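Local coordinates for glutathione transferase o1 (Bombyx mori, PDB 3RBT) that is an Omega-class glutathione transferase, of a family that typically carries out glutathione-dependent transfer and probably dehydroascorbate reduction, at the interface of chains A and B. Numbering follows the deposited sequence. Chains: chain A/B, Glutathione transferase o1.

Contact 1: the interface of chains A and B. Residues chain A 80, 88-90, 94, 98; chain B 113-114, 117-118, 120-121.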
# COMPACT_ATOMS: atom_id res chain seq x y z
N ILE A 80 -4.81 -11.19 -16.68
CA ILE A 80 -6.10 -10.65 -17.09
C ILE A 80 -6.05 -10.28 -18.58
O ILE A 80 -4.97 -10.01 -19.11
CB ILE A 80 -6.51 -9.42 -16.23
CG1 ILE A 80 -5.44 -8.31 -16.30
CG2 ILE A 80 -6.73 -9.82 -14.76
CD1 ILE A 80 -5.95 -6.94 -15.91
N PHE A 88 0.07 -9.51 -16.77
CA PHE A 88 0.28 -9.86 -15.38
C PHE A 88 -0.09 -8.68 -14.48
O PHE A 88 0.27 -7.53 -14.77
CB PHE A 88 1.75 -10.24 -15.15
CG PHE A 88 2.09 -11.67 -15.50
CD1 PHE A 88 3.24 -12.26 -14.95
CD2 PHE A 88 1.30 -12.43 -16.35
CE1 PHE A 88 3.60 -13.57 -15.26
CE2 PHE A 88 1.63 -13.74 -16.66
CZ PHE A 88 2.79 -14.32 -16.12
N LEU A 89 -0.82 -8.97 -13.41
CA LEU A 89 -1.05 -8.00 -12.34
C LEU A 89 -0.44 -8.55 -11.07
O LEU A 89 -0.63 -9.73 -10.75
CB LEU A 89 -2.55 -7.74 -12.13
CG LEU A 89 -3.22 -6.58 -12.88
CD1 LEU A 89 -4.67 -6.40 -12.40
CD2 LEU A 89 -2.46 -5.29 -12.68
N PHE A 90 0.28 -7.70 -10.35
CA PHE A 90 1.02 -8.09 -9.16
C PHE A 90 0.46 -7.44 -7.90
O PHE A 90 -0.29 -6.45 -7.98
CB PHE A 90 2.51 -7.71 -9.29
CG PHE A 90 3.21 -8.31 -10.49
CD1 PHE A 90 3.54 -7.53 -11.58
CD2 PHE A 90 3.54 -9.66 -10.51
CE1 PHE A 90 4.19 -8.07 -12.69
CE2 PHE A 90 4.19 -10.23 -11.61
CZ PHE A 90 4.52 -9.43 -12.70
N VAL A 94 -3.35 -4.71 -4.63
CA VAL A 94 -3.64 -4.09 -5.92
C VAL A 94 -4.56 -4.99 -6.76
O VAL A 94 -5.52 -4.50 -7.40
CB VAL A 94 -2.34 -3.76 -6.67
CG1 VAL A 94 -2.63 -3.20 -8.05
CG2 VAL A 94 -1.52 -2.76 -5.87
N TYR A 98 -8.25 -4.04 -7.86
CA TYR A 98 -8.55 -4.08 -9.30
C TYR A 98 -9.86 -4.83 -9.53
O TYR A 98 -10.74 -4.34 -10.21
CB TYR A 98 -7.40 -4.74 -10.10
CG TYR A 98 -7.85 -5.09 -11.49
CD1 TYR A 98 -7.95 -4.12 -12.48
CD2 TYR A 98 -8.25 -6.39 -11.80
CE1 TYR A 98 -8.39 -4.43 -13.75
CE2 TYR A 98 -8.70 -6.71 -13.08
CZ TYR A 98 -8.77 -5.73 -14.05
OH TYR A 98 -9.22 -6.03 -15.32
N PRO B 113 -9.37 0.77 -14.54
CA PRO B 113 -8.87 0.02 -13.39
C PRO B 113 -7.51 -0.65 -13.65
O PRO B 113 -6.69 -0.73 -12.73
CB PRO B 113 -9.97 -1.03 -13.12
CG PRO B 113 -10.78 -1.09 -14.36
CD PRO B 113 -10.67 0.26 -15.02
N TYR B 114 -7.27 -1.11 -14.89
CA TYR B 114 -5.95 -1.67 -15.21
C TYR B 114 -4.85 -0.61 -15.12
O TYR B 114 -3.82 -0.84 -14.47
CB TYR B 114 -5.93 -2.37 -16.58
CG TYR B 114 -4.53 -2.83 -16.98
CD1 TYR B 114 -3.82 -3.74 -16.20
CD2 TYR B 114 -3.92 -2.33 -18.13
CE1 TYR B 114 -2.54 -4.15 -16.55
CE2 TYR B 114 -2.63 -2.74 -18.49
CZ TYR B 114 -1.95 -3.65 -17.69
OH TYR B 114 -0.69 -4.06 -18.02
N ALA B 117 -4.30 0.32 -11.50
CA ALA B 117 -3.52 -0.74 -10.87
C ALA B 117 -2.02 -0.60 -11.19
O ALA B 117 -1.18 -0.74 -10.30
CB ALA B 117 -4.04 -2.12 -11.26
N GLN B 118 -1.70 -0.32 -12.45
CA GLN B 118 -0.32 -0.05 -12.87
C GLN B 118 0.27 1.17 -12.18
O GLN B 118 1.42 1.14 -11.73
CB GLN B 118 -0.21 0.10 -14.40
CG GLN B 118 -0.46 -1.17 -15.18
CD GLN B 118 0.31 -2.37 -14.63
OE1 GLN B 118 1.54 -2.40 -14.63
NE2 GLN B 118 -0.43 -3.37 -14.16
N ARG B 120 -0.66 2.30 -9.24
CA ARG B 120 -0.43 1.89 -7.85
C ARG B 120 0.85 1.08 -7.69
O ARG B 120 1.57 1.25 -6.71
CB ARG B 120 -1.63 1.12 -7.27
CG ARG B 120 -2.88 1.99 -7.07
CD ARG B 120 -3.99 1.23 -6.36
NE ARG B 120 -3.62 0.86 -4.99
CZ ARG B 120 -4.36 0.10 -4.19
NH1 ARG B 120 -5.51 -0.41 -4.61
NH2 ARG B 120 -3.95 -0.16 -2.96
N LEU B 121 1.13 0.21 -8.66
CA LEU B 121 2.36 -0.59 -8.67
C LEU B 121 3.61 0.27 -8.80
O LEU B 121 4.64 -0.02 -8.18
CB LEU B 121 2.31 -1.66 -9.76
CG LEU B 121 1.32 -2.80 -9.48
CD1 LEU B 121 1.23 -3.79 -10.63
CD2 LEU B 121 1.66 -3.51 -8.17
O HOH W 1 1.29 -5.03 -16.16

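Contact 2: the interface of chains A and B. Residues chain A 93, 97, 116, 120; chain B 93-94, 97, 101, 120.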
# COMPACT_ATOMS: atom_id res chain seq x y z
N VAL A 93 -3.04 -6.81 -2.68
CA VAL A 93 -3.90 -5.65 -2.44
C VAL A 93 -4.32 -4.98 -3.75
O VAL A 93 -5.50 -4.71 -3.96
CB VAL A 93 -3.21 -4.60 -1.53
CG1 VAL A 93 -4.13 -3.39 -1.32
CG2 VAL A 93 -2.84 -5.22 -0.19
N ASP A 97 -8.15 -5.04 -5.26
CA ASP A 97 -8.78 -3.74 -5.51
C ASP A 97 -9.14 -3.57 -6.98
O ASP A 97 -10.21 -3.05 -7.30
CB ASP A 97 -7.91 -2.58 -5.01
CG ASP A 97 -7.86 -2.50 -3.47
OD1 ASP A 97 -8.65 -3.18 -2.79
OD2 ASP A 97 -7.04 -1.72 -2.94
N LYS A 116 -13.66 3.12 3.92
CA LYS A 116 -12.72 2.40 3.07
C LYS A 116 -11.27 2.77 3.43
O LYS A 116 -10.42 1.90 3.53
CB LYS A 116 -13.02 2.67 1.60
CG LYS A 116 -11.96 2.12 0.63
CD LYS A 116 -12.35 2.40 -0.81
CE LYS A 116 -11.30 1.84 -1.77
NZ LYS A 116 -11.78 2.12 -3.15
N ARG A 120 -8.35 0.28 4.61
CA ARG A 120 -7.01 0.23 4.03
C ARG A 120 -5.92 0.37 5.09
O ARG A 120 -4.89 -0.30 5.00
CB ARG A 120 -6.82 1.29 2.93
CG ARG A 120 -7.64 1.02 1.66
CD ARG A 120 -7.31 2.00 0.55
NE ARG A 120 -5.94 1.87 0.08
CZ ARG A 120 -5.36 2.68 -0.81
NH1 ARG A 120 -6.02 3.70 -1.32
NH2 ARG A 120 -4.11 2.47 -1.18
N VAL B 93 -0.63 7.86 0.79
CA VAL B 93 -1.36 7.15 -0.26
C VAL B 93 -2.85 7.03 0.07
O VAL B 93 -3.70 7.34 -0.76
CB VAL B 93 -0.78 5.74 -0.51
CG1 VAL B 93 -1.58 5.03 -1.61
CG2 VAL B 93 0.69 5.84 -0.91
N VAL B 94 -3.16 6.58 1.28
CA VAL B 94 -4.56 6.43 1.71
C VAL B 94 -5.27 7.79 1.71
O VAL B 94 -6.42 7.92 1.26
CB VAL B 94 -4.64 5.75 3.09
CG1 VAL B 94 -6.07 5.69 3.58
CG2 VAL B 94 -4.05 4.35 3.01
N ASP B 97 -5.84 9.04 -1.93
CA ASP B 97 -6.88 8.22 -2.54
C ASP B 97 -8.26 8.54 -1.96
O ASP B 97 -9.25 8.61 -2.70
CB ASP B 97 -6.57 6.72 -2.43
CG ASP B 97 -5.41 6.29 -3.35
OD1 ASP B 97 -4.99 7.08 -4.22
OD2 ASP B 97 -4.93 5.14 -3.21
N GLU B 101 -11.46 9.98 -4.22
CA GLU B 101 -12.78 9.32 -4.15
C GLU B 101 -13.87 10.23 -3.57
O GLU B 101 -14.99 10.28 -4.08
CB GLU B 101 -12.69 8.08 -3.26
CG GLU B 101 -11.95 6.92 -3.86
CD GLU B 101 -11.78 5.74 -2.91
OE1 GLU B 101 -11.09 4.78 -3.30
OE2 GLU B 101 -12.31 5.75 -1.78
N ARG B 120 -0.66 2.30 -9.24
CA ARG B 120 -0.43 1.89 -7.85
C ARG B 120 0.85 1.08 -7.69
O ARG B 120 1.57 1.25 -6.71
CB ARG B 120 -1.63 1.12 -7.27
CG ARG B 120 -2.88 1.99 -7.07
CD ARG B 120 -3.99 1.23 -6.36
NE ARG B 120 -3.62 0.86 -4.99
CZ ARG B 120 -4.36 0.10 -4.19
NH1 ARG B 120 -5.51 -0.41 -4.61
NH2 ARG B 120 -3.95 -0.16 -2.96

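Contact 1: the interface of chains A and B
A largely apolar dimer interface joins the thioredoxin-like N-terminal domain of chain A, through strands 77-80 and 87-89 and helix 92-102, to the long helix 113-138 of chain B. This pairing is the usual way cytosolic glutathione transferases dimerise, and the patch supplies greasy cohesion without a direct polar bond between the subunits.

A:Val94 forms the centre. Its CG1, anti to the backbone N (chi1 176°), presses on the methyl CB of B:Ala117 at 3.7 Å, while its second branch, CG2, turns to the delta-methyl CD2 of B:Leu121 at 4.0 Å. The valine thus straddles one turn of the partner helix, and CG2 also reaches the CB of B:Arg120, the two side chains running past each other in opposite directions. B:Ala117 is shared by helix 92-102 and strand 87-89 of chain A, because its CB also meets the CD2 methyl of A:Leu89 at 3.8 Å.

The ring of A:Tyr98, carried away from its backbone N by an anti first torsion (165°), turns its edge toward the start of the B helix: the carbonyl carbon of B:Pro113 and the amide N of B:Tyr114 lie in the ring plane, and CD1 touches the proline CB at 3.7 Å. One face of the same ring carries the CD1 methyl of A:Leu89, 3.5 Å above its plane and toward the rim, so this leucine packs on its own chain with one branch and on the partner with the other.

B:Tyr114 crosses A:Ile80 obliquely, its CD1 lying 3.9 Å from the isoleucine CD1. Beyond the ring, its phenol OH is 2.9 Å from a water that in turn lies 3.0 Å from the backbone O of A:Phe88.

Contact 2: the interface of chains A and B
Charged side chains meet here around the two-fold axis of the dimer, where helices 92-102 and 113-138 of the two subunits exchange salt bridges that tie the halves together.

The tight part is the arginine–aspartate pair. A:Arg120 leaves its helix with CG anti to the carbonyl carbon and bends at chi3 (65°), which brings its guanidinium to B:Asp97; the two side chains cross at about a right angle, yet their flat ends lie nearly coplanar. A:Arg120 NH1 donates to the carboxylate OD2 of B:Asp97 at 2.6 Å, almost straight at 172°, and OD2 receives it on its anti lone pair. The acceptor lies in the guanidinium plane. Symmetry repeats the bond from B:Arg120 to A:Asp97. The CG1 methyl of B:Val93 approaches NH2 of A:Arg120 at 3.6 Å, while CG2 of B:Val94 sits over one face of the guanidinium, toward its rim.

At the axis A:Arg120 and B:Arg120 point tip to tip, NH2 to NH2 at 3.2 Å, with no hydrogen bond between them; the aspartates would help offset this crowding of like charge. An alanine in place of A:Arg120 would remove the guanidinium and would probably leave B:Asp97 without its partner across the interface, weakening the dimer.

Farther from the axis the contact is looser. A:Lys116 stretches out fully and crosses B:Glu101, itself extended, and carbon meets carbon loosely, A:Lys116 CD lying 4.0 Å from B:Glu101 CD. The salt bridge is made by A:Lys116 NZ, which meets B:Glu101 OE1 at 2.8 Å from above the carboxylate plane, 37° out of it.

Contact 1 and contact 2 lie side by side on one two-fold interface, the centres of their C-alpha atoms about 13 Å apart, and both pair helix 92-102 of one subunit with helix 113-138 of the other. B:Arg120 belongs to both: its aliphatic root borders the apolar patch of contact 1, whereas its guanidinium enters the charged cluster of contact 2. A hydrophobic flank therefore gives way to an ionic centre along the same helices. Since contact 1 recurs with the chains exchanged, the charged cluster at the axis lies between two apolar patches, and both kinds of contact probably act together to hold the subunits in place.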